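Local coordinates for YbgK (Escherichia coli, PDB 5DUD), which serves as subunit C of the PxpABC 5-oxoprolinase, which cleaves 5-oxoproline to L-glutamate at the cost of ATP hydrolysis, at residues M1-A7 and L144-L150; W69-A75 and R110-A116; F193-Q199 and Q276-Q282. Numbering follows the deposited sequence.

Interaction 1: M1-A7 and L144-L150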
loop_
_atom_site.group_PDB
_atom_site.type_symbol
_atom_site.label_atom_id
_atom_site.label_comp_id
_atom_site.label_asym_id
_atom_site.label_seq_id
_atom_site.Cartn_x
_atom_site.Cartn_y
_atom_site.Cartn_z
ATOM N N MET A 1 21.297 -17.098 -11.803
ATOM C CA MET A 1 20.950 -18.166 -12.737
ATOM C C MET A 1 19.889 -17.739 -13.786
ATOM O O MET A 1 19.626 -18.522 -14.700
ATOM C CB MET A 1 20.482 -19.431 -11.991
ATOM C CG MET A 1 21.602 -20.184 -11.292
ATOM S SD MET A 1 22.749 -21.016 -12.424
ATOM C CE MET A 1 23.927 -21.667 -11.257
ATOM N N LEU A 2 19.300 -16.517 -13.686
ATOM C CA LEU A 2 18.334 -16.031 -14.685
ATOM C C LEU A 2 18.806 -14.676 -15.194
ATOM O O LEU A 2 18.583 -13.671 -14.526
ATOM C CB LEU A 2 16.909 -15.940 -14.101
ATOM C CG LEU A 2 15.820 -15.328 -15.004
ATOM C CD1 LEU A 2 15.718 -16.076 -16.312
ATOM C CD2 LEU A 2 14.480 -15.317 -14.298
ATOM N N LYS A 3 19.482 -14.657 -16.358
ATOM C CA LYS A 3 20.024 -13.439 -16.963
ATOM C C LYS A 3 18.948 -12.696 -17.743
ATOM O O LYS A 3 18.164 -13.324 -18.454
ATOM C CB LYS A 3 21.213 -13.794 -17.876
ATOM C CG LYS A 3 21.971 -12.615 -18.485
ATOM C CD LYS A 3 22.966 -13.109 -19.528
ATOM C CE LYS A 3 23.784 -11.997 -20.135
ATOM N NZ LYS A 3 24.324 -12.381 -21.466
ATOM N N ILE A 4 18.930 -11.355 -17.614
ATOM C CA ILE A 4 17.969 -10.479 -18.286
ATOM C C ILE A 4 18.684 -9.669 -19.374
ATOM O O ILE A 4 19.722 -9.062 -19.108
ATOM C CB ILE A 4 17.278 -9.565 -17.239
ATOM C CG1 ILE A 4 16.282 -10.382 -16.367
ATOM C CG2 ILE A 4 16.587 -8.348 -17.887
ATOM C CD1 ILE A 4 16.689 -10.528 -14.904
ATOM N N ILE A 5 18.086 -9.630 -20.582
ATOM C CA ILE A 5 18.594 -8.903 -21.745
ATOM C C ILE A 5 17.797 -7.595 -21.820
ATOM O O ILE A 5 18.319 -6.577 -21.394
ATOM C CB ILE A 5 18.505 -9.811 -23.009
ATOM C CG1 ILE A 5 19.597 -10.923 -22.958
ATOM C CG2 ILE A 5 18.607 -9.000 -24.318
ATOM C CD1 ILE A 5 19.164 -12.260 -22.326
ATOM N N ARG A 6 16.533 -7.629 -22.260
ATOM C CA ARG A 6 15.670 -6.442 -22.254
ATOM C C ARG A 6 14.746 -6.605 -21.053
ATOM O O ARG A 6 14.070 -7.623 -20.935
ATOM C CB ARG A 6 14.905 -6.232 -23.579
ATOM C CG ARG A 6 14.087 -7.412 -24.083
ATOM C CD ARG A 6 13.101 -7.045 -25.162
ATOM N NE ARG A 6 12.343 -8.213 -25.616
ATOM C CZ ARG A 6 11.432 -8.200 -26.587
ATOM N NH1 ARG A 6 11.136 -7.069 -27.221
ATOM N NH2 ARG A 6 10.806 -9.320 -26.932
ATOM N N ALA A 7 14.791 -5.659 -20.100
ATOM C CA ALA A 7 13.946 -5.739 -18.904
ATOM C C ALA A 7 12.535 -5.179 -19.179
ATOM O O ALA A 7 11.578 -5.683 -18.611
ATOM C CB ALA A 7 14.594 -5.014 -17.729
ATOM N N LEU A 144 13.852 -3.649 -12.773
ATOM C CA LEU A 144 14.902 -4.439 -13.407
ATOM C C LEU A 144 15.373 -3.703 -14.655
ATOM O O LEU A 144 14.563 -3.036 -15.304
ATOM C CB LEU A 144 14.409 -5.854 -13.741
ATOM C CG LEU A 144 14.022 -6.744 -12.552
ATOM C CD1 LEU A 144 13.639 -8.130 -13.021
ATOM C CD2 LEU A 144 15.154 -6.854 -11.535
ATOM N N LYS A 145 16.690 -3.742 -14.938
ATOM C CA LYS A 145 17.289 -3.086 -16.106
ATOM C C LYS A 145 18.031 -4.135 -16.956
ATOM O O LYS A 145 18.041 -5.317 -16.604
ATOM C CB LYS A 145 18.219 -1.916 -15.693
ATOM C CG LYS A 145 19.271 -2.206 -14.645
ATOM C CD LYS A 145 20.347 -1.096 -14.621
ATOM C CE LYS A 145 21.025 -0.965 -13.280
ATOM N NZ LYS A 145 22.490 -1.178 -13.143
ATOM N N ASP A 146 18.610 -3.713 -18.094
ATOM C CA ASP A 146 19.327 -4.610 -19.013
ATOM C C ASP A 146 20.665 -5.061 -18.417
ATOM O O ASP A 146 21.389 -4.243 -17.850
ATOM C CB ASP A 146 19.580 -3.906 -20.359
ATOM C CG ASP A 146 18.327 -3.491 -21.110
ATOM O OD1 ASP A 146 17.350 -3.073 -20.451
ATOM O OD2 ASP A 146 18.323 -3.588 -22.355
ATOM N N GLY A 147 20.967 -6.351 -18.530
ATOM C CA GLY A 147 22.217 -6.919 -18.033
ATOM C C GLY A 147 22.198 -7.551 -16.651
ATOM O O GLY A 147 23.161 -8.236 -16.304
ATOM N N ASP A 148 21.139 -7.334 -15.832
ATOM C CA ASP A 148 21.066 -7.909 -14.474
ATOM C C ASP A 148 20.780 -9.417 -14.497
ATOM O O ASP A 148 20.242 -9.925 -15.483
ATOM C CB ASP A 148 19.969 -7.219 -13.636
ATOM C CG ASP A 148 20.191 -5.747 -13.350
ATOM O OD1 ASP A 148 21.364 -5.311 -13.347
ATOM O OD2 ASP A 148 19.195 -5.043 -13.068
ATOM N N ARG A 149 21.147 -10.117 -13.396
ATOM C CA ARG A 149 20.903 -11.553 -13.192
ATOM C C ARG A 149 20.226 -11.773 -11.839
ATOM O O ARG A 149 20.645 -11.198 -10.835
ATOM C CB ARG A 149 22.199 -12.380 -13.283
ATOM C CG ARG A 149 22.666 -12.607 -14.723
ATOM C CD ARG A 149 24.171 -12.583 -14.897
ATOM N NE ARG A 149 24.860 -13.508 -13.983
ATOM C CZ ARG A 149 25.518 -14.620 -14.324
ATOM N NH1 ARG A 149 25.607 -14.991 -15.599
ATOM N NH2 ARG A 149 26.099 -15.366 -13.391
ATOM N N LEU A 150 19.178 -12.598 -11.818
ATOM C CA LEU A 150 18.414 -12.895 -10.615
ATOM C C LEU A 150 18.684 -14.352 -10.234
ATOM O O LEU A 150 18.451 -15.236 -11.054
ATOM C CB LEU A 150 16.921 -12.612 -10.856
ATOM C CG LEU A 150 16.463 -11.194 -10.486
ATOM C CD1 LEU A 150 17.365 -10.124 -11.091
ATOM C CD2 LEU A 150 15.061 -10.957 -10.932
#
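Ile4 forms the apolar centre of this contact. Its CD1 lies 3.9 Å from Leu150 CD1 and 4.3 Å from Leu144 CD1. Ala7 extends the patch, with its CB 4.1 Å from Leu144 CB. Leu53 of strand 52-56, in the neighbouring sheet, touches Leu144 and Leu150. Around this patch the N-terminal strand 2-4 pairs antiparallel with strand 149-150, outermost in its sheet within this chain. Leu150 N donates to Leu2 O (3.0 Å), and Ile4 N donates to Asp148 O (2.9 Å). The return bond from Leu2 N to Leu150 O is weak. In the type II turn Lys145-Asp148, Gly147 has the positive phi usual at its third position. Gly147 N donates to Ile4 O (3.0 Å), extending the backbone pairing into the turn. At the polar edge, Arg149 packs its CG 3.7 Å from Lys3 CB and forms a salt bridge with Glu65. Asp148 pairs with Arg142. Arg149 and Asp148 thus find charge partners outside the two segments, while backbone bonds and aliphatic packing join the segments.

Interaction 2: W69-A75 and R110-A116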
loop_
_atom_site.group_PDB
_atom_site.type_symbol
_atom_site.label_atom_id
_atom_site.label_comp_id
_atom_site.label_asym_id
_atom_site.label_seq_id
_atom_site.Cartn_x
_atom_site.Cartn_y
_atom_site.Cartn_z
ATOM N N TRP A 69 11.954 -25.935 -14.655
ATOM C CA TRP A 69 10.618 -25.710 -15.218
ATOM C C TRP A 69 10.235 -24.248 -15.058
ATOM O O TRP A 69 10.787 -23.566 -14.193
ATOM C CB TRP A 69 9.582 -26.610 -14.519
ATOM C CG TRP A 69 9.942 -28.069 -14.506
ATOM C CD1 TRP A 69 10.778 -28.699 -13.632
ATOM C CD2 TRP A 69 9.460 -29.077 -15.401
ATOM N NE1 TRP A 69 10.864 -30.035 -13.941
ATOM C CE2 TRP A 69 10.058 -30.297 -15.018
ATOM C CE3 TRP A 69 8.578 -29.070 -16.490
ATOM C CZ2 TRP A 69 9.800 -31.497 -15.686
ATOM C CZ3 TRP A 69 8.314 -30.263 -17.144
ATOM C CH2 TRP A 69 8.931 -31.455 -16.750
ATOM N N PHE A 70 9.295 -23.759 -15.890
ATOM C CA PHE A 70 8.825 -22.374 -15.824
ATOM C C PHE A 70 7.357 -22.271 -16.257
ATOM O O PHE A 70 6.778 -23.248 -16.736
ATOM C CB PHE A 70 9.713 -21.449 -16.680
ATOM C CG PHE A 70 9.329 -21.317 -18.136
ATOM C CD1 PHE A 70 9.675 -22.295 -19.054
ATOM C CD2 PHE A 70 8.663 -20.189 -18.596
ATOM C CE1 PHE A 70 9.347 -22.158 -20.402
ATOM C CE2 PHE A 70 8.322 -20.061 -19.941
ATOM C CZ PHE A 70 8.664 -21.045 -20.835
ATOM N N ALA A 71 6.768 -21.088 -16.077
ATOM C CA ALA A 71 5.375 -20.844 -16.442
ATOM C C ALA A 71 5.108 -19.354 -16.638
ATOM O O ALA A 71 5.778 -18.524 -16.022
ATOM C CB ALA A 71 4.453 -21.403 -15.367
ATOM N N LEU A 72 4.129 -19.019 -17.499
ATOM C CA LEU A 72 3.714 -17.639 -17.784
ATOM C C LEU A 72 2.211 -17.474 -17.521
ATOM O O LEU A 72 1.441 -18.369 -17.854
ATOM C CB LEU A 72 4.028 -17.267 -19.238
ATOM C CG LEU A 72 5.464 -16.887 -19.597
ATOM C CD1 LEU A 72 5.645 -16.909 -21.108
ATOM C CD2 LEU A 72 5.838 -15.511 -19.042
ATOM N N THR A 73 1.804 -16.365 -16.876
ATOM C CA THR A 73 0.399 -16.060 -16.563
ATOM C C THR A 73 0.154 -14.562 -16.842
ATOM O O THR A 73 1.038 -13.882 -17.366
ATOM C CB THR A 73 0.064 -16.448 -15.102
ATOM O OG1 THR A 73 1.082 -15.930 -14.258
ATOM C CG2 THR A 73 -0.089 -17.960 -14.898
ATOM N N GLY A 74 -1.046 -14.067 -16.522
ATOM C CA GLY A 74 -1.422 -12.671 -16.728
ATOM C C GLY A 74 -1.801 -12.381 -18.168
ATOM O O GLY A 74 -2.459 -13.205 -18.806
ATOM N N ALA A 75 -1.382 -11.218 -18.700
ATOM C CA ALA A 75 -1.685 -10.824 -20.078
ATOM C C ALA A 75 -0.839 -11.621 -21.076
ATOM O O ALA A 75 0.369 -11.755 -20.886
ATOM C CB ALA A 75 -1.433 -9.338 -20.262
ATOM N N ARG A 110 -0.444 -6.376 -17.392
ATOM C CA ARG A 110 0.616 -7.033 -16.622
ATOM C C ARG A 110 0.703 -8.556 -16.852
ATOM O O ARG A 110 -0.316 -9.241 -16.888
ATOM C CB ARG A 110 0.443 -6.732 -15.126
ATOM C CG ARG A 110 0.855 -5.297 -14.784
ATOM C CD ARG A 110 0.108 -4.695 -13.614
ATOM N NE ARG A 110 0.359 -3.252 -13.503
ATOM C CZ ARG A 110 -0.360 -2.281 -14.076
ATOM N NH1 ARG A 110 -1.418 -2.575 -14.829
ATOM N NH2 ARG A 110 -0.025 -1.006 -13.897
ATOM N N SER A 111 1.946 -9.072 -16.989
ATOM C CA SER A 111 2.268 -10.486 -17.202
ATOM C C SER A 111 3.228 -10.957 -16.113
ATOM O O SER A 111 4.039 -10.165 -15.640
ATOM C CB SER A 111 2.892 -10.678 -18.586
ATOM O OG SER A 111 2.961 -12.042 -18.975
ATOM N N TYR A 112 3.140 -12.234 -15.710
ATOM C CA TYR A 112 3.991 -12.774 -14.642
ATOM C C TYR A 112 4.820 -13.961 -15.133
ATOM O O TYR A 112 4.358 -14.723 -15.975
ATOM C CB TYR A 112 3.140 -13.169 -13.423
ATOM C CG TYR A 112 2.382 -11.988 -12.861
ATOM C CD1 TYR A 112 1.222 -11.528 -13.473
ATOM C CD2 TYR A 112 2.887 -11.257 -11.793
ATOM C CE1 TYR A 112 0.582 -10.374 -13.035
ATOM C CE2 TYR A 112 2.237 -10.118 -11.325
ATOM C CZ TYR A 112 1.083 -9.679 -11.950
ATOM O OH TYR A 112 0.415 -8.564 -11.503
ATOM N N LEU A 113 6.053 -14.098 -14.608
ATOM C CA LEU A 113 6.982 -15.167 -14.966
ATOM C C LEU A 113 7.558 -15.814 -13.696
ATOM O O LEU A 113 8.303 -15.165 -12.961
ATOM C CB LEU A 113 8.107 -14.603 -15.855
ATOM C CG LEU A 113 9.257 -15.552 -16.210
ATOM C CD1 LEU A 113 8.743 -16.823 -16.856
ATOM C CD2 LEU A 113 10.251 -14.884 -17.123
ATOM N N ALA A 114 7.221 -17.094 -13.459
ATOM C CA ALA A 114 7.685 -17.861 -12.302
ATOM C C ALA A 114 8.525 -19.057 -12.741
ATOM O O ALA A 114 8.224 -19.684 -13.758
ATOM C CB ALA A 114 6.495 -18.340 -11.493
ATOM N N VAL A 115 9.559 -19.379 -11.963
ATOM C CA VAL A 115 10.462 -20.499 -12.246
ATOM C C VAL A 115 10.488 -21.430 -11.030
ATOM O O VAL A 115 10.189 -20.991 -9.920
ATOM C CB VAL A 115 11.880 -20.010 -12.648
ATOM C CG1 VAL A 115 11.805 -18.979 -13.770
ATOM C CG2 VAL A 115 12.656 -19.455 -11.456
ATOM N N ALA A 116 10.851 -22.706 -11.241
ATOM C CA ALA A 116 10.904 -23.724 -10.178
ATOM C C ALA A 116 11.999 -23.416 -9.151
ATOM O O ALA A 116 13.151 -23.203 -9.526
ATOM C CB ALA A 116 11.139 -25.095 -10.782
#
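Strands 68-74 and 110-115 are antiparallel neighbours in a five-stranded sheet of the carboxyltransferase domain (subdomains A and B), which belongs to the cyclophilin-like clan. Phe70, Leu72, Leu113 and Val115 share one face. Phe70 takes a p rotamer, and its CD2 lies 3.8 Å from Leu113 CD1, which sits at the ring edge. Leu113 is t at chi1 and Leu72 is m. These rotamers bring Leu72 CD2 within 3.9 Å of Leu113 CD1, so the one methyl touches both neighbours. Leu100 of strand 99-102 covers this cluster. Ala71, Thr73, Tyr112 and Ala114 occupy the other face, where the last three touch helix 34-44. Thr73 is p and its OG1 bonds Ala36 O. Tyr112 is m, with its OH bonded to Glu54 and to Asp33 N. Its ring edge passes Gly74 CA, 4.3 Å from Tyr112 CD1. Gly74 has positive phi, and a CB there would clash with Arg110 O and Ser111 CA. Regular backbone bonds include Thr73 N to Tyr112 O (3.2 Å) and Tyr112 N to Thr73 O (3.1 Å). Ser111 is t, which places its OG 3.1 Å from Thr73 O and 3.2 Å from Ala75 O.

Interaction 3: F193-Q199 and Q276-Q282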
loop_
_atom_site.group_PDB
_atom_site.type_symbol
_atom_site.label_atom_id
_atom_site.label_comp_id
_atom_site.label_asym_id
_atom_site.label_seq_id
_atom_site.Cartn_x
_atom_site.Cartn_y
_atom_site.Cartn_z
ATOM N N PHE A 193 -21.759 7.024 -10.369
ATOM C CA PHE A 193 -20.705 6.079 -9.987
ATOM C C PHE A 193 -20.969 4.654 -10.494
ATOM O O PHE A 193 -20.017 3.948 -10.821
ATOM C CB PHE A 193 -20.499 6.057 -8.461
ATOM C CG PHE A 193 -19.229 5.346 -8.057
ATOM C CD1 PHE A 193 -17.987 5.895 -8.341
ATOM C CD2 PHE A 193 -19.273 4.107 -7.437
ATOM C CE1 PHE A 193 -16.814 5.223 -8.004
ATOM C CE2 PHE A 193 -18.098 3.441 -7.090
ATOM C CZ PHE A 193 -16.876 4.003 -7.375
ATOM N N TRP A 194 -22.249 4.250 -10.584
ATOM C CA TRP A 194 -22.637 2.922 -11.054
ATOM C C TRP A 194 -22.992 2.955 -12.541
ATOM O O TRP A 194 -22.561 2.074 -13.282
ATOM C CB TRP A 194 -23.836 2.383 -10.230
ATOM C CG TRP A 194 -23.676 2.482 -8.738
ATOM C CD1 TRP A 194 -24.447 3.203 -7.877
ATOM C CD2 TRP A 194 -22.690 1.824 -7.937
ATOM N NE1 TRP A 194 -23.980 3.064 -6.592
ATOM C CE2 TRP A 194 -22.907 2.213 -6.599
ATOM C CE3 TRP A 194 -21.640 0.943 -8.220
ATOM C CZ2 TRP A 194 -22.109 1.752 -5.549
ATOM C CZ3 TRP A 194 -20.847 0.491 -7.180
ATOM C CH2 TRP A 194 -21.090 0.886 -5.861
ATOM N N ARG A 195 -23.783 3.952 -12.970
ATOM C CA ARG A 195 -24.246 4.040 -14.356
ATOM C C ARG A 195 -23.171 4.539 -15.321
ATOM O O ARG A 195 -23.008 3.952 -16.387
ATOM C CB ARG A 195 -25.481 4.954 -14.468
ATOM N N SER A 196 -22.466 5.625 -14.975
ATOM C CA SER A 196 -21.489 6.256 -15.870
ATOM C C SER A 196 -20.148 5.485 -15.962
ATOM O O SER A 196 -19.656 5.018 -14.939
ATOM C CB SER A 196 -21.214 7.689 -15.420
ATOM O OG SER A 196 -20.841 8.518 -16.508
ATOM N N PRO A 197 -19.532 5.369 -17.162
ATOM C CA PRO A 197 -18.240 4.675 -17.263
ATOM C C PRO A 197 -17.090 5.565 -16.810
ATOM O O PRO A 197 -17.177 6.786 -16.939
ATOM C CB PRO A 197 -18.140 4.364 -18.752
ATOM C CG PRO A 197 -18.818 5.496 -19.403
ATOM C CD PRO A 197 -19.954 5.879 -18.481
ATOM N N TRP A 198 -16.007 4.955 -16.309
ATOM C CA TRP A 198 -14.829 5.668 -15.814
ATOM C C TRP A 198 -13.594 5.329 -16.641
ATOM O O TRP A 198 -13.214 4.166 -16.691
ATOM C CB TRP A 198 -14.609 5.303 -14.346
ATOM C CG TRP A 198 -15.758 5.745 -13.495
ATOM C CD1 TRP A 198 -16.889 5.035 -13.224
ATOM C CD2 TRP A 198 -16.000 7.077 -13.035
ATOM N NE1 TRP A 198 -17.786 5.819 -12.541
ATOM C CE2 TRP A 198 -17.266 7.080 -12.411
ATOM C CE3 TRP A 198 -15.248 8.259 -13.041
ATOM C CZ2 TRP A 198 -17.793 8.221 -11.798
ATOM C CZ3 TRP A 198 -15.778 9.391 -12.449
ATOM C CH2 TRP A 198 -17.032 9.363 -11.827
ATOM N N GLN A 199 -12.974 6.337 -17.290
ATOM C CA GLN A 199 -11.788 6.135 -18.125
ATOM C C GLN A 199 -10.524 6.180 -17.269
ATOM O O GLN A 199 -10.386 7.076 -16.441
ATOM C CB GLN A 199 -11.724 7.197 -19.239
ATOM C CG GLN A 199 -10.913 6.744 -20.463
ATOM C CD GLN A 199 -10.049 7.818 -21.094
ATOM O OE1 GLN A 199 -10.113 9.008 -20.762
ATOM N NE2 GLN A 199 -9.241 7.420 -22.062
ATOM N N GLN A 276 -8.889 2.285 -21.844
ATOM C CA GLN A 276 -10.187 1.597 -21.791
ATOM C C GLN A 276 -11.025 2.008 -20.574
ATOM O O GLN A 276 -10.467 2.276 -19.513
ATOM C CB GLN A 276 -9.977 0.072 -21.771
ATOM C CG GLN A 276 -9.357 -0.502 -23.056
ATOM C CD GLN A 276 -10.350 -0.588 -24.193
ATOM O OE1 GLN A 276 -11.005 -1.616 -24.394
ATOM N NE2 GLN A 276 -10.482 0.481 -24.968
ATOM N N PRO A 277 -12.373 2.001 -20.698
ATOM C CA PRO A 277 -13.224 2.379 -19.558
ATOM C C PRO A 277 -13.291 1.311 -18.462
ATOM O O PRO A 277 -12.788 0.203 -18.624
ATOM C CB PRO A 277 -14.595 2.595 -20.208
ATOM C CG PRO A 277 -14.593 1.717 -21.393
ATOM C CD PRO A 277 -13.185 1.700 -21.897
ATOM N N ILE A 278 -13.910 1.682 -17.320
ATOM C CA ILE A 278 -14.128 0.823 -16.144
ATOM C C ILE A 278 -15.551 1.055 -15.625
ATOM O O ILE A 278 -15.901 2.195 -15.322
ATOM C CB ILE A 278 -13.098 1.078 -14.996
ATOM C CG1 ILE A 278 -11.657 1.276 -15.518
ATOM C CG2 ILE A 278 -13.155 -0.074 -13.973
ATOM C CD1 ILE A 278 -10.656 1.703 -14.452
ATOM N N HIS A 279 -16.354 -0.014 -15.486
ATOM C CA HIS A 279 -17.719 0.090 -14.955
ATOM C C HIS A 279 -17.772 -0.462 -13.542
ATOM O O HIS A 279 -17.173 -1.501 -13.262
ATOM C CB HIS A 279 -18.726 -0.667 -15.836
ATOM C CG HIS A 279 -18.784 -0.183 -17.253
ATOM N ND1 HIS A 279 -18.078 -0.816 -18.259
ATOM C CD2 HIS A 279 -19.468 0.853 -17.790
ATOM C CE1 HIS A 279 -18.354 -0.155 -19.370
ATOM N NE2 HIS A 279 -19.193 0.855 -19.138
ATOM N N PHE A 280 -18.501 0.216 -12.649
ATOM C CA PHE A 280 -18.671 -0.238 -11.270
ATOM C C PHE A 280 -20.052 -0.873 -11.110
ATOM O O PHE A 280 -21.039 -0.342 -11.619
ATOM C CB PHE A 280 -18.484 0.909 -10.269
ATOM C CG PHE A 280 -17.065 1.416 -10.160
ATOM C CD1 PHE A 280 -16.076 0.640 -9.574
ATOM C CD2 PHE A 280 -16.729 2.691 -10.591
ATOM C CE1 PHE A 280 -14.770 1.114 -9.462
ATOM C CE2 PHE A 280 -15.423 3.165 -10.473
ATOM C CZ PHE A 280 -14.453 2.374 -9.909
ATOM N N VAL A 281 -20.112 -2.009 -10.408
ATOM C CA VAL A 281 -21.350 -2.740 -10.138
ATOM C C VAL A 281 -21.639 -2.641 -8.635
ATOM O O VAL A 281 -20.750 -2.904 -7.829
ATOM C CB VAL A 281 -21.227 -4.214 -10.613
ATOM C CG1 VAL A 281 -22.387 -5.070 -10.096
ATOM C CG2 VAL A 281 -21.139 -4.298 -12.131
ATOM N N GLN A 282 -22.877 -2.289 -8.249
ATOM C CA GLN A 282 -23.243 -2.208 -6.825
ATOM C C GLN A 282 -23.373 -3.626 -6.250
ATOM O O GLN A 282 -24.114 -4.449 -6.793
ATOM C CB GLN A 282 -24.536 -1.412 -6.624
ATOM C CG GLN A 282 -24.713 -0.909 -5.187
ATOM C CD GLN A 282 -25.843 0.085 -5.016
ATOM O OE1 GLN A 282 -26.332 0.695 -5.972
ATOM N NE2 GLN A 282 -26.266 0.287 -3.776
#
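Phe193 lies near the end of helix 187-195. Its ring makes an offset stack with Phe280, with centroids 4.3 Å apart and planes at 14°. Trp194 follows with an m rotamer that lays its indole along strand 277-282. Its CE3 is 3.8 Å from Phe280 CB. Gln282 CB sits over the six-membered ring in a CH-pi contact, 3.8 Å from the centroid. Trp194 NE1 bonds Tyr182 OH. Ser196 leaves the helical conformation and turns the chain toward the strand. Pro197 then packs its CB 4.2 Å from Pro277 CB and 3.7 Å from His279 NE2. The imidazole is held on its other nitrogen, ND1, by Asn172. At Trp198 the chain joins the sheet that closes into a barrel, as an antiparallel partner of Ile278. Trp198 N donates to Ile278 O (2.9 Å), and the bond from Ile278 N to Trp198 O (2.7 Å) is weak in angle. The indole CD1 of Trp198 is 3.5 Å from Phe280 CD2, completing an aromatic cluster with Phe193. Gln199 faces Pro277 in a non-hydrogen-bonded pair. Backbone bonds join the strands at the Trp198-Ile278 pair, while the helix end meets strand 277-282 through aromatic and CH-pi packing.

In the fold
Interactions 1 and 2 lie on one side of the chain's centre and interaction 3 on the other. The centres of 1 and 2 are 16 Å apart, and their nearest atoms are about 5 Å apart. They lie in different antiparallel sheets, and strand 149-150 is the next strand in the chain after 110-115. Leu53, which bonds Leu113 by backbone, and Ile152, which touches Leu2 and Val115, bridge them. Interaction 3 forms part of the barrel. Its centre is 39 Å from that of interaction 1 and 30 Å from that of interaction 2, and its nearest atoms to interaction 2 are about 10 Å away. Arg110 of interaction 2 reaches across by a hydrogen bond from NH1 to Ala270 O in helix 266-271.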